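Local coordinates for twin-arginine translocation pathway signal protein (PDB 2RJO) that probably serves as the periplasmic sugar-binding protein of a transport system, holding beta-D-galactopyranose in the cleft between its two lobes, at residues Cys10-Leu15 with Thr21-Gly26; Thr93-Pro98 with Val249-Phe254; Val149-Arg154 with Ala176-Gln181. All blocks are in the same frame, centred on the assembly; numbering follows the deposited sequence.

The three contacts converge on one galactose from different parts of a periplasmic binding protein fold. Contact 1 (10-15 with 21-26) joins the first strand to the first helix and sends Arg13 to the sugar. Contact 2 (93-98 with 249-254) sets two tryptophans edge to face, one of which lays its face against the sugar, and its centre lies about 11 Å from that of contact 1. Contact 3 (149-154 with 176-181), with its centre about 12 Å from that of contact 2 and about 17 Å from that of contact 1, adds Arg154 and Trp178. Pocket residues stitch them together: Asn96 OD1 lies 3.0 Å from Val149 N, a weak hydrogen bond, and Arg13 NH1 packs 3.8 Å from Trp178 CD1.

Contact 1 (Cys10-Leu15 with Thr21-Gly26); sequences CSFRSL and TAFNKG. With GAL (beta-D-galactopyranose), chain B; SO4 (sulfate ion), chain D.
Cys10 and Phe12, on the same side of strand 7-12, reach across to Phe23 and Asn24 of helix 18-34, the opening strand and helix of a beta-alpha-beta unit. Strand 10-12 and helix 21-26 run nearly antiparallel (172°), as expected when a helix returns along the strand it follows. Cys10 SG lies obliquely by the Phe23 ring, 3.2 Å from Phe23 CE2, a sulfur-aromatic contact. Phe12 can be followed outward from its CB, which is directed at the helix. With chi1 at 50°, CG is tucked between the backbone N and the carbonyl carbon, and the ring slides past that of Phe23 in the opposite direction. Its CD2 meets the edge of the Phe23 ring in the plane of that ring, 4.0 Å from Phe23 CD2. Farther out, Phe12 CE2 passes the CB and ND2 of Asn24, and the tip, Phe12 CZ, rests 3.7 Å from Asn24 CB, ring and amide planes being inclined to each other. Asn24 ND2 has a weak hydrogen bond to Tyr38 OH, in the next strand of the unit. Pro253 and Leu256 of helix 253-268 also touch Phe23.

Just past the strand the chemistry changes from apolar to polar. Arg13 turns from the helix toward the sugar: its NH2 donates to O6 of galactose at 3.0 Å, nearly straight at 162°, with O6 in the guanidinium plane. Its NH1 donates to sulfate O2 at 2.8 Å and makes weak bonds to the sugar's O5 and O6, while NE binds Asn72 OD1. The sulfate probably comes from the crystallisation liquor. Buried apolar and sulfur contacts thus anchor the strand end from which a cationic group, held at several nitrogens, is presented to the ligand.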
loop_
_atom_site.group_PDB
_atom_site.type_symbol
_atom_site.label_atom_id
_atom_site.label_comp_id
_atom_site.label_asym_id
_atom_site.label_seq_id
_atom_site.Cartn_x
_atom_site.Cartn_y
_atom_site.Cartn_z
ATOM N N CYS A 10 -0.186 -14.761 4.898
ATOM C CA CYS A 10 -0.078 -13.397 4.400
ATOM C C CYS A 10 1.387 -13.061 4.132
ATOM O O CYS A 10 2.230 -13.132 5.035
ATOM C CB CYS A 10 -0.670 -12.425 5.417
ATOM S SG CYS A 10 -0.786 -10.724 4.840
ATOM N N SER A 11 1.689 -12.711 2.884
ATOM C CA SER A 11 3.051 -12.374 2.488
ATOM C C SER A 11 3.229 -10.892 2.191
ATOM O O SER A 11 2.459 -10.297 1.435
ATOM C CB SER A 11 3.466 -13.175 1.249
ATOM O OG SER A 11 4.740 -12.750 0.785
ATOM N N PHE A 12 4.264 -10.304 2.782
ATOM C CA PHE A 12 4.561 -8.893 2.579
ATOM C C PHE A 12 6.039 -8.571 2.799
ATOM O O PHE A 12 6.805 -9.394 3.305
ATOM C CB PHE A 12 3.666 -8.041 3.481
ATOM C CG PHE A 12 3.660 -8.476 4.903
ATOM C CD1 PHE A 12 4.569 -7.944 5.813
ATOM C CD2 PHE A 12 2.756 -9.442 5.339
ATOM C CE1 PHE A 12 4.580 -8.366 7.149
ATOM C CE2 PHE A 12 2.757 -9.874 6.675
ATOM C CZ PHE A 12 3.673 -9.334 7.577
ATOM N N ARG A 13 6.436 -7.364 2.423
ATOM C CA ARG A 13 7.833 -6.967 2.517
ATOM C C ARG A 13 8.461 -6.875 3.910
ATOM O O ARG A 13 9.435 -7.577 4.176
ATOM C CB ARG A 13 8.048 -5.654 1.755
ATOM C CG ARG A 13 9.428 -5.536 1.119
ATOM C CD ARG A 13 9.546 -4.347 0.192
ATOM N NE ARG A 13 8.748 -4.465 -1.030
ATOM C CZ ARG A 13 7.547 -3.923 -1.200
ATOM N NH1 ARG A 13 6.987 -3.218 -0.221
ATOM N NH2 ARG A 13 6.910 -4.063 -2.360
ATOM N N SER A 14 7.928 -6.041 4.801
ATOM C CA SER A 14 8.545 -5.913 6.124
ATOM C C SER A 14 7.681 -5.482 7.295
ATOM O O SER A 14 6.693 -4.762 7.128
ATOM C CB SER A 14 9.725 -4.950 6.029
ATOM O OG SER A 14 10.599 -5.361 4.997
ATOM N N LEU A 15 8.079 -5.916 8.493
ATOM C CA LEU A 15 7.368 -5.558 9.725
ATOM C C LEU A 15 7.855 -4.216 10.264
ATOM O O LEU A 15 7.332 -3.714 11.261
ATOM C CB LEU A 15 7.587 -6.614 10.820
ATOM C CG LEU A 15 6.631 -7.798 11.015
ATOM C CD1 LEU A 15 5.195 -7.284 11.059
ATOM C CD2 LEU A 15 6.805 -8.812 9.906
ATOM N N THR A 21 2.545 -3.484 9.538
ATOM C CA THR A 21 2.274 -3.934 10.890
ATOM C C THR A 21 0.763 -4.113 10.999
ATOM O O THR A 21 0.286 -5.094 11.563
ATOM C CB THR A 21 2.733 -2.912 11.937
ATOM O OG1 THR A 21 4.156 -2.746 11.854
ATOM C CG2 THR A 21 2.373 -3.398 13.334
ATOM N N ALA A 22 0.022 -3.158 10.440
ATOM C CA ALA A 22 -1.430 -3.192 10.454
ATOM C C ALA A 22 -1.956 -4.230 9.456
ATOM O O ALA A 22 -2.919 -4.950 9.733
ATOM C CB ALA A 22 -1.967 -1.830 10.110
ATOM N N PHE A 23 -1.321 -4.294 8.291
ATOM C CA PHE A 23 -1.718 -5.250 7.266
ATOM C C PHE A 23 -1.729 -6.652 7.867
ATOM O O PHE A 23 -2.663 -7.421 7.675
ATOM C CB PHE A 23 -0.725 -5.196 6.109
ATOM C CG PHE A 23 -1.119 -6.026 4.928
ATOM C CD1 PHE A 23 -2.231 -5.687 4.164
ATOM C CD2 PHE A 23 -0.358 -7.124 4.552
ATOM C CE1 PHE A 23 -2.585 -6.437 3.034
ATOM C CE2 PHE A 23 -0.702 -7.886 3.417
ATOM C CZ PHE A 23 -1.816 -7.533 2.662
ATOM N N ASN A 24 -0.665 -6.963 8.595
ATOM C CA ASN A 24 -0.496 -8.245 9.247
ATOM C C ASN A 24 -1.534 -8.448 10.359
ATOM O O ASN A 24 -2.050 -9.552 10.548
ATOM C CB ASN A 24 0.915 -8.328 9.826
ATOM C CG ASN A 24 1.105 -9.530 10.723
ATOM O OD1 ASN A 24 1.540 -9.393 11.865
ATOM N ND2 ASN A 24 0.781 -10.718 10.213
ATOM N N LYS A 25 -1.822 -7.373 11.086
ATOM C CA LYS A 25 -2.788 -7.371 12.182
ATOM C C LYS A 25 -4.160 -7.754 11.659
ATOM O O LYS A 25 -4.871 -8.542 12.275
ATOM C CB LYS A 25 -2.882 -5.973 12.793
ATOM C CG LYS A 25 -2.545 -5.869 14.270
ATOM C CD LYS A 25 -1.069 -6.095 14.533
ATOM C CE LYS A 25 -0.632 -5.400 15.824
ATOM N NZ LYS A 25 -0.763 -3.900 15.722
ATOM N N GLY A 26 -4.536 -7.162 10.529
ATOM C CA GLY A 26 -5.826 -7.448 9.922
ATOM C C GLY A 26 -5.976 -8.896 9.496
ATOM O O GLY A 26 -7.029 -9.493 9.716
HETATM C C1 GAL B . 4.558 -0.313 0.967
HETATM C C2 GAL B . 3.855 1.063 0.900
HETATM C C3 GAL B . 2.438 0.865 0.317
HETATM C C4 GAL B . 2.564 0.249 -1.087
HETATM C C5 GAL B . 3.309 -1.105 -0.921
HETATM C C6 GAL B . 3.460 -1.741 -2.287
HETATM O O1 GAL B . 5.886 -0.133 1.492
HETATM O O2 GAL B . 3.753 1.612 2.212
HETATM O O3 GAL B . 1.770 2.121 0.215
HETATM O O4 GAL B . 3.338 1.123 -1.907
HETATM O O5 GAL B . 4.649 -0.894 -0.365
HETATM O O6 GAL B . 4.133 -2.974 -2.116
HETATM S S SO4 D . 8.556 -1.664 3.128
HETATM O O1 SO4 D . 8.926 -2.975 3.721
HETATM O O2 SO4 D . 8.427 -1.776 1.658
HETATM O O3 SO4 D . 9.570 -0.644 3.495
HETATM O O4 SO4 D . 7.243 -1.261 3.673
#

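Contact 2 (Thr93-Pro98 with Val249-Phe254); sequences TIWNKP and VDWDPF. With GAL (beta-D-galactopyranose), chain B.
In the galactose site, Trp95 and Trp251 meet as a T-shaped pair, one from the loop after strand 90-94 and the other from the loop after strand 248-250, far apart in sequence. The benzo edge of Trp95 is directed at the face of Trp251, with planes at 73°. Centroids of the Trp95 six-membered and Trp251 five-membered rings are 4.8 Å apart. Trp95 CH2 stands over the centre of the Trp251 indole, and Trp95 CZ2 comes 3.7 Å from Trp251 CD1.

The face of Trp95 takes the sugar: galactose C4 rides above it, toward the rim, 3.8 Å from Trp95 NE1. Galactose C6 is also 3.8 Å away, from Trp95 CD1. Tyr19 OH accepts from Trp95 NE1, which helps fix the rotation of the indole, and Arg154 forms a cation-pi contact with the ring. Beside it, Asn96 ND2 makes a weak hydrogen bond to galactose O6 at 3.1 Å and a further bond to Pro71 O. The apolar carbons of the sugar therefore meet an aromatic platform whose edge is braced by a second indole, while polar groups address its hydroxyls.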
loop_
_atom_site.group_PDB
_atom_site.type_symbol
_atom_site.label_atom_id
_atom_site.label_comp_id
_atom_site.label_asym_id
_atom_site.label_seq_id
_atom_site.Cartn_x
_atom_site.Cartn_y
_atom_site.Cartn_z
ATOM N N THR A 93 -4.045 -10.866 -4.708
ATOM C CA THR A 93 -2.904 -9.968 -4.868
ATOM C C THR A 93 -3.234 -8.548 -4.428
ATOM O O THR A 93 -4.365 -8.095 -4.564
ATOM C CB THR A 93 -2.426 -9.942 -6.340
ATOM O OG1 THR A 93 -1.724 -11.155 -6.627
ATOM C CG2 THR A 93 -1.491 -8.778 -6.579
ATOM N N ILE A 94 -2.231 -7.854 -3.903
ATOM C CA ILE A 94 -2.399 -6.483 -3.448
ATOM C C ILE A 94 -1.314 -5.590 -4.042
ATOM O O ILE A 94 -0.135 -5.905 -3.939
ATOM C CB ILE A 94 -2.278 -6.370 -1.909
ATOM C CG1 ILE A 94 -3.152 -7.420 -1.221
ATOM C CG2 ILE A 94 -2.702 -4.980 -1.461
ATOM C CD1 ILE A 94 -4.633 -7.187 -1.395
ATOM N N TRP A 95 -1.715 -4.485 -4.665
ATOM C CA TRP A 95 -0.767 -3.520 -5.220
ATOM C C TRP A 95 0.045 -3.868 -6.470
ATOM O O TRP A 95 -0.148 -3.264 -7.519
ATOM C CB TRP A 95 0.234 -3.079 -4.137
ATOM C CG TRP A 95 -0.326 -2.207 -3.020
ATOM C CD1 TRP A 95 -0.220 -2.432 -1.680
ATOM C CD2 TRP A 95 -1.066 -0.982 -3.159
ATOM N NE1 TRP A 95 -0.850 -1.431 -0.973
ATOM C CE2 TRP A 95 -1.375 -0.529 -1.855
ATOM C CE3 TRP A 95 -1.496 -0.228 -4.253
ATOM C CZ2 TRP A 95 -2.097 0.645 -1.624
ATOM C CZ3 TRP A 95 -2.222 0.947 -4.017
ATOM C CH2 TRP A 95 -2.510 1.364 -2.717
ATOM N N ASN A 96 0.964 -4.825 -6.352
ATOM C CA ASN A 96 1.860 -5.163 -7.461
ATOM C C ASN A 96 1.558 -6.393 -8.318
ATOM O O ASN A 96 1.334 -7.487 -7.809
ATOM C CB ASN A 96 3.301 -5.293 -6.934
ATOM C CG ASN A 96 3.766 -4.076 -6.154
ATOM O OD1 ASN A 96 3.787 -2.962 -6.667
ATOM N ND2 ASN A 96 4.146 -4.291 -4.901
ATOM N N LYS A 97 1.582 -6.192 -9.630
ATOM C CA LYS A 97 1.361 -7.258 -10.594
ATOM C C LYS A 97 1.568 -6.707 -11.999
ATOM O O LYS A 97 1.453 -5.499 -12.225
ATOM C CB LYS A 97 -0.064 -7.815 -10.494
ATOM C CG LYS A 97 -1.114 -6.971 -11.208
ATOM C CD LYS A 97 -2.443 -7.707 -11.309
ATOM C CE LYS A 97 -3.456 -6.929 -12.144
ATOM N NZ LYS A 97 -3.090 -6.812 -13.588
ATOM N N PRO A 98 1.883 -7.591 -12.962
ATOM C CA PRO A 98 2.089 -7.145 -14.342
ATOM C C PRO A 98 0.740 -6.711 -14.907
ATOM O O PRO A 98 -0.300 -7.185 -14.462
ATOM C CB PRO A 98 2.614 -8.399 -15.042
ATOM C CG PRO A 98 3.223 -9.211 -13.918
ATOM C CD PRO A 98 2.226 -9.018 -12.814
ATOM N N VAL A 249 -3.069 9.419 2.846
ATOM C CA VAL A 249 -4.228 8.729 2.304
ATOM C C VAL A 249 -4.319 7.374 2.992
ATOM O O VAL A 249 -3.358 6.606 3.005
ATOM C CB VAL A 249 -4.118 8.557 0.771
ATOM C CG1 VAL A 249 -5.389 7.913 0.227
ATOM C CG2 VAL A 249 -3.899 9.922 0.109
ATOM N N ASP A 250 -5.473 7.090 3.585
ATOM C CA ASP A 250 -5.666 5.840 4.301
ATOM C C ASP A 250 -6.208 4.713 3.422
ATOM O O ASP A 250 -7.341 4.787 2.931
ATOM C CB ASP A 250 -6.591 6.082 5.491
ATOM C CG ASP A 250 -6.525 4.972 6.513
ATOM O OD1 ASP A 250 -5.683 4.056 6.354
ATOM O OD2 ASP A 250 -7.307 5.018 7.481
ATOM N N TRP A 251 -5.375 3.688 3.221
ATOM C CA TRP A 251 -5.723 2.521 2.409
ATOM C C TRP A 251 -6.357 1.486 3.325
ATOM O O TRP A 251 -6.958 0.520 2.870
ATOM C CB TRP A 251 -4.475 1.876 1.799
ATOM C CG TRP A 251 -3.475 2.794 1.135
ATOM C CD1 TRP A 251 -2.129 2.831 1.375
ATOM C CD2 TRP A 251 -3.710 3.708 0.052
ATOM N NE1 TRP A 251 -1.513 3.697 0.507
ATOM C CE2 TRP A 251 -2.457 4.250 -0.318
ATOM C CE3 TRP A 251 -4.851 4.117 -0.649
ATOM C CZ2 TRP A 251 -2.315 5.182 -1.356
ATOM C CZ3 TRP A 251 -4.708 5.047 -1.684
ATOM C CH2 TRP A 251 -3.449 5.565 -2.026
ATOM N N ASP A 252 -6.192 1.692 4.623
ATOM C CA ASP A 252 -6.719 0.778 5.618
ATOM C C ASP A 252 -6.054 -0.589 5.443
ATOM O O ASP A 252 -6.678 -1.559 5.012
ATOM C CB ASP A 252 -8.229 0.646 5.474
ATOM C CG ASP A 252 -8.886 0.202 6.752
ATOM O OD1 ASP A 252 -8.173 -0.356 7.619
ATOM O OD2 ASP A 252 -10.111 0.400 6.883
ATOM N N PRO A 253 -4.751 -0.666 5.749
ATOM C CA PRO A 253 -3.992 -1.910 5.631
ATOM C C PRO A 253 -4.616 -3.016 6.473
ATOM O O PRO A 253 -4.670 -4.168 6.051
ATOM C CB PRO A 253 -2.587 -1.510 6.088
ATOM C CG PRO A 253 -2.815 -0.273 6.920
ATOM C CD PRO A 253 -3.879 0.447 6.157
ATOM N N PHE A 254 -5.099 -2.667 7.658
ATOM C CA PHE A 254 -5.749 -3.654 8.511
ATOM C C PHE A 254 -6.834 -4.360 7.692
ATOM O O PHE A 254 -6.826 -5.572 7.551
ATOM C CB PHE A 254 -6.391 -2.965 9.709
ATOM C CG PHE A 254 -7.101 -3.901 10.637
ATOM C CD1 PHE A 254 -6.431 -4.476 11.712
ATOM C CD2 PHE A 254 -8.444 -4.209 10.440
ATOM C CE1 PHE A 254 -7.089 -5.349 12.587
ATOM C CE2 PHE A 254 -9.114 -5.082 11.305
ATOM C CZ PHE A 254 -8.431 -5.652 12.385
HETATM C C1 GAL B . 4.558 -0.313 0.967
HETATM C C2 GAL B . 3.855 1.063 0.900
HETATM C C3 GAL B . 2.438 0.865 0.317
HETATM C C4 GAL B . 2.564 0.249 -1.087
HETATM C C5 GAL B . 3.309 -1.105 -0.921
HETATM C C6 GAL B . 3.460 -1.741 -2.287
HETATM O O1 GAL B . 5.886 -0.133 1.492
HETATM O O2 GAL B . 3.753 1.612 2.212
HETATM O O3 GAL B . 1.770 2.121 0.215
HETATM O O4 GAL B . 3.338 1.123 -1.907
HETATM O O5 GAL B . 4.649 -0.894 -0.365
HETATM O O6 GAL B . 4.133 -2.974 -2.116
#

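Contact 3 (Val149-Arg154 with Ala176-Gln181); sequences VPAIER and ADWNSQ. With GAL (beta-D-galactopyranose), chain B.
Trp178 meets Pro150, Ala151 and Arg154 with the benzo end of its indole and turns one face to the sugar. Its chi1 of -48° sets CG beside the backbone N and carries the ring from the type I' turn of Ala176-Asn179 toward helix 149-163. The fit is close at Ala151, whose CB approaches Trp178 CZ2 to 3.5 Å. Arg154 NH1 comes within 3.6 Å of Trp178 CZ3. Pro150 CG is looser, 4.1 Å from Trp178 CZ2. Galactose O4 sits over the indole face, 3.1 Å from Trp178 CZ2, and also 3.4 Å from Pro150 CG.

Away from the indole the segments diverge; Ile152 and Gln181 lie on the exposed side, and Asn179 caps its own helix through a weak bond from Gln181 N to its OD1.

The extended Arg154 chain delivers a guanidinium whose NH1 and NH2 both donate to galactose O3, at 2.9 and 3.0 Å. Pro150 CB lies over one guanidinium face, and NH1 also binds Ala204 O. Two N-H groups on one oxygen, with the guanidinium plane passing through it, fix the place of O3, and the indole face covers O4 beside it; this is consistent with recognition of those two hydroxyls.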
loop_
_atom_site.group_PDB
_atom_site.type_symbol
_atom_site.label_atom_id
_atom_site.label_comp_id
_atom_site.label_asym_id
_atom_site.label_seq_id
_atom_site.Cartn_x
_atom_site.Cartn_y
_atom_site.Cartn_z
ATOM N N VAL A 149 3.810 -0.951 -8.928
ATOM C CA VAL A 149 2.688 -0.259 -9.549
ATOM C C VAL A 149 2.237 0.992 -8.782
ATOM O O VAL A 149 1.929 2.013 -9.394
ATOM C CB VAL A 149 1.493 -1.198 -9.732
ATOM C CG1 VAL A 149 0.347 -0.467 -10.411
ATOM C CG2 VAL A 149 1.906 -2.401 -10.573
ATOM N N PRO A 150 2.183 0.935 -7.436
ATOM C CA PRO A 150 1.750 2.155 -6.742
ATOM C C PRO A 150 2.802 3.263 -6.804
ATOM O O PRO A 150 2.467 4.446 -6.833
ATOM C CB PRO A 150 1.455 1.666 -5.314
ATOM C CG PRO A 150 2.365 0.489 -5.147
ATOM C CD PRO A 150 2.268 -0.200 -6.501
ATOM N N ALA A 151 4.072 2.880 -6.852
ATOM C CA ALA A 151 5.154 3.860 -6.934
ATOM C C ALA A 151 5.062 4.617 -8.257
ATOM O O ALA A 151 5.255 5.830 -8.313
ATOM C CB ALA A 151 6.509 3.156 -6.838
ATOM N N ILE A 152 4.764 3.875 -9.317
ATOM C CA ILE A 152 4.639 4.419 -10.659
ATOM C C ILE A 152 3.404 5.311 -10.781
ATOM O O ILE A 152 3.468 6.411 -11.343
ATOM C CB ILE A 152 4.545 3.263 -11.703
ATOM C CG1 ILE A 152 5.863 2.500 -11.755
ATOM C CG2 ILE A 152 4.186 3.800 -13.068
ATOM C CD1 ILE A 152 5.802 1.248 -12.631
ATOM N N GLU A 153 2.285 4.844 -10.241
ATOM C CA GLU A 153 1.049 5.605 -10.318
ATOM C C GLU A 153 1.068 6.872 -9.469
ATOM O O GLU A 153 0.698 7.929 -9.954
ATOM C CB GLU A 153 -0.145 4.724 -9.927
ATOM C CG GLU A 153 -0.209 3.425 -10.702
ATOM C CD GLU A 153 -1.541 2.708 -10.560
ATOM O OE1 GLU A 153 -2.092 2.666 -9.436
ATOM O OE2 GLU A 153 -2.030 2.171 -11.577
ATOM N N ARG A 154 1.500 6.772 -8.213
ATOM C CA ARG A 154 1.552 7.941 -7.327
ATOM C C ARG A 154 2.487 9.017 -7.903
ATOM O O ARG A 154 2.195 10.214 -7.850
ATOM C CB ARG A 154 2.015 7.513 -5.930
ATOM C CG ARG A 154 1.070 6.503 -5.282
ATOM C CD ARG A 154 1.617 5.888 -3.996
ATOM N NE ARG A 154 0.771 4.778 -3.557
ATOM C CZ ARG A 154 0.986 4.033 -2.474
ATOM N NH1 ARG A 154 2.033 4.263 -1.685
ATOM N NH2 ARG A 154 0.146 3.047 -2.183
ATOM N N ALA A 176 13.421 6.033 -2.556
ATOM C CA ALA A 176 13.877 5.651 -1.221
ATOM C C ALA A 176 13.314 4.275 -0.839
ATOM O O ALA A 176 13.344 3.875 0.328
ATOM C CB ALA A 176 13.466 6.701 -0.206
ATOM N N ASP A 177 12.789 3.572 -1.841
ATOM C CA ASP A 177 12.247 2.226 -1.671
ATOM C C ASP A 177 11.286 2.020 -0.488
ATOM O O ASP A 177 11.394 1.011 0.214
ATOM C CB ASP A 177 13.393 1.209 -1.531
ATOM C CG ASP A 177 14.266 1.110 -2.777
ATOM O OD1 ASP A 177 13.750 1.264 -3.903
ATOM O OD2 ASP A 177 15.481 0.852 -2.620
ATOM N N TRP A 178 10.367 2.961 -0.263
ATOM C CA TRP A 178 9.383 2.871 0.833
ATOM C C TRP A 178 9.981 2.853 2.250
ATOM O O TRP A 178 9.246 2.703 3.228
ATOM C CB TRP A 178 8.541 1.601 0.691
ATOM C CG TRP A 178 7.973 1.324 -0.683
ATOM C CD1 TRP A 178 8.186 0.208 -1.439
ATOM C CD2 TRP A 178 7.042 2.134 -1.422
ATOM N NE1 TRP A 178 7.444 0.267 -2.592
ATOM C CE2 TRP A 178 6.736 1.437 -2.610
ATOM C CE3 TRP A 178 6.442 3.382 -1.196
ATOM C CZ2 TRP A 178 5.846 1.949 -3.571
ATOM C CZ3 TRP A 178 5.557 3.891 -2.152
ATOM C CH2 TRP A 178 5.271 3.173 -3.324
ATOM N N ASN A 179 11.298 3.007 2.362
ATOM C CA ASN A 179 11.994 2.934 3.649
ATOM C C ASN A 179 12.368 4.297 4.251
ATOM O O ASN A 179 12.993 5.119 3.585
ATOM C CB ASN A 179 13.245 2.075 3.442
ATOM C CG ASN A 179 13.926 1.705 4.733
ATOM O OD1 ASN A 179 14.456 2.563 5.435
ATOM N ND2 ASN A 179 13.919 0.414 5.059
ATOM N N SER A 180 11.997 4.538 5.509
ATOM C CA SER A 180 12.312 5.822 6.150
ATOM C C SER A 180 13.805 6.004 6.345
ATOM O O SER A 180 14.310 7.116 6.258
ATOM C CB SER A 180 11.629 5.941 7.515
ATOM O OG SER A 180 12.172 5.012 8.431
ATOM N N GLN A 181 14.498 4.900 6.610
ATOM C CA GLN A 181 15.940 4.911 6.842
ATOM C C GLN A 181 16.717 5.248 5.582
ATOM O O GLN A 181 17.880 5.642 5.646
ATOM C CB GLN A 181 16.388 3.555 7.376
ATOM C CG GLN A 181 17.709 3.580 8.114
ATOM C CD GLN A 181 17.637 2.781 9.402
ATOM O OE1 GLN A 181 16.668 2.041 9.632
ATOM N NE2 GLN A 181 18.659 2.919 10.249
HETATM C C1 GAL B . 4.558 -0.313 0.967
HETATM C C2 GAL B . 3.855 1.063 0.900
HETATM C C3 GAL B . 2.438 0.865 0.317
HETATM C C4 GAL B . 2.564 0.249 -1.087
HETATM C C5 GAL B . 3.309 -1.105 -0.921
HETATM C C6 GAL B . 3.460 -1.741 -2.287
HETATM O O1 GAL B . 5.886 -0.133 1.492
HETATM O O2 GAL B . 3.753 1.612 2.212
HETATM O O3 GAL B . 1.770 2.121 0.215
HETATM O O4 GAL B . 3.338 1.123 -1.907
HETATM O O5 GAL B . 4.649 -0.894 -0.365
HETATM O O6 GAL B . 4.133 -2.974 -2.116
#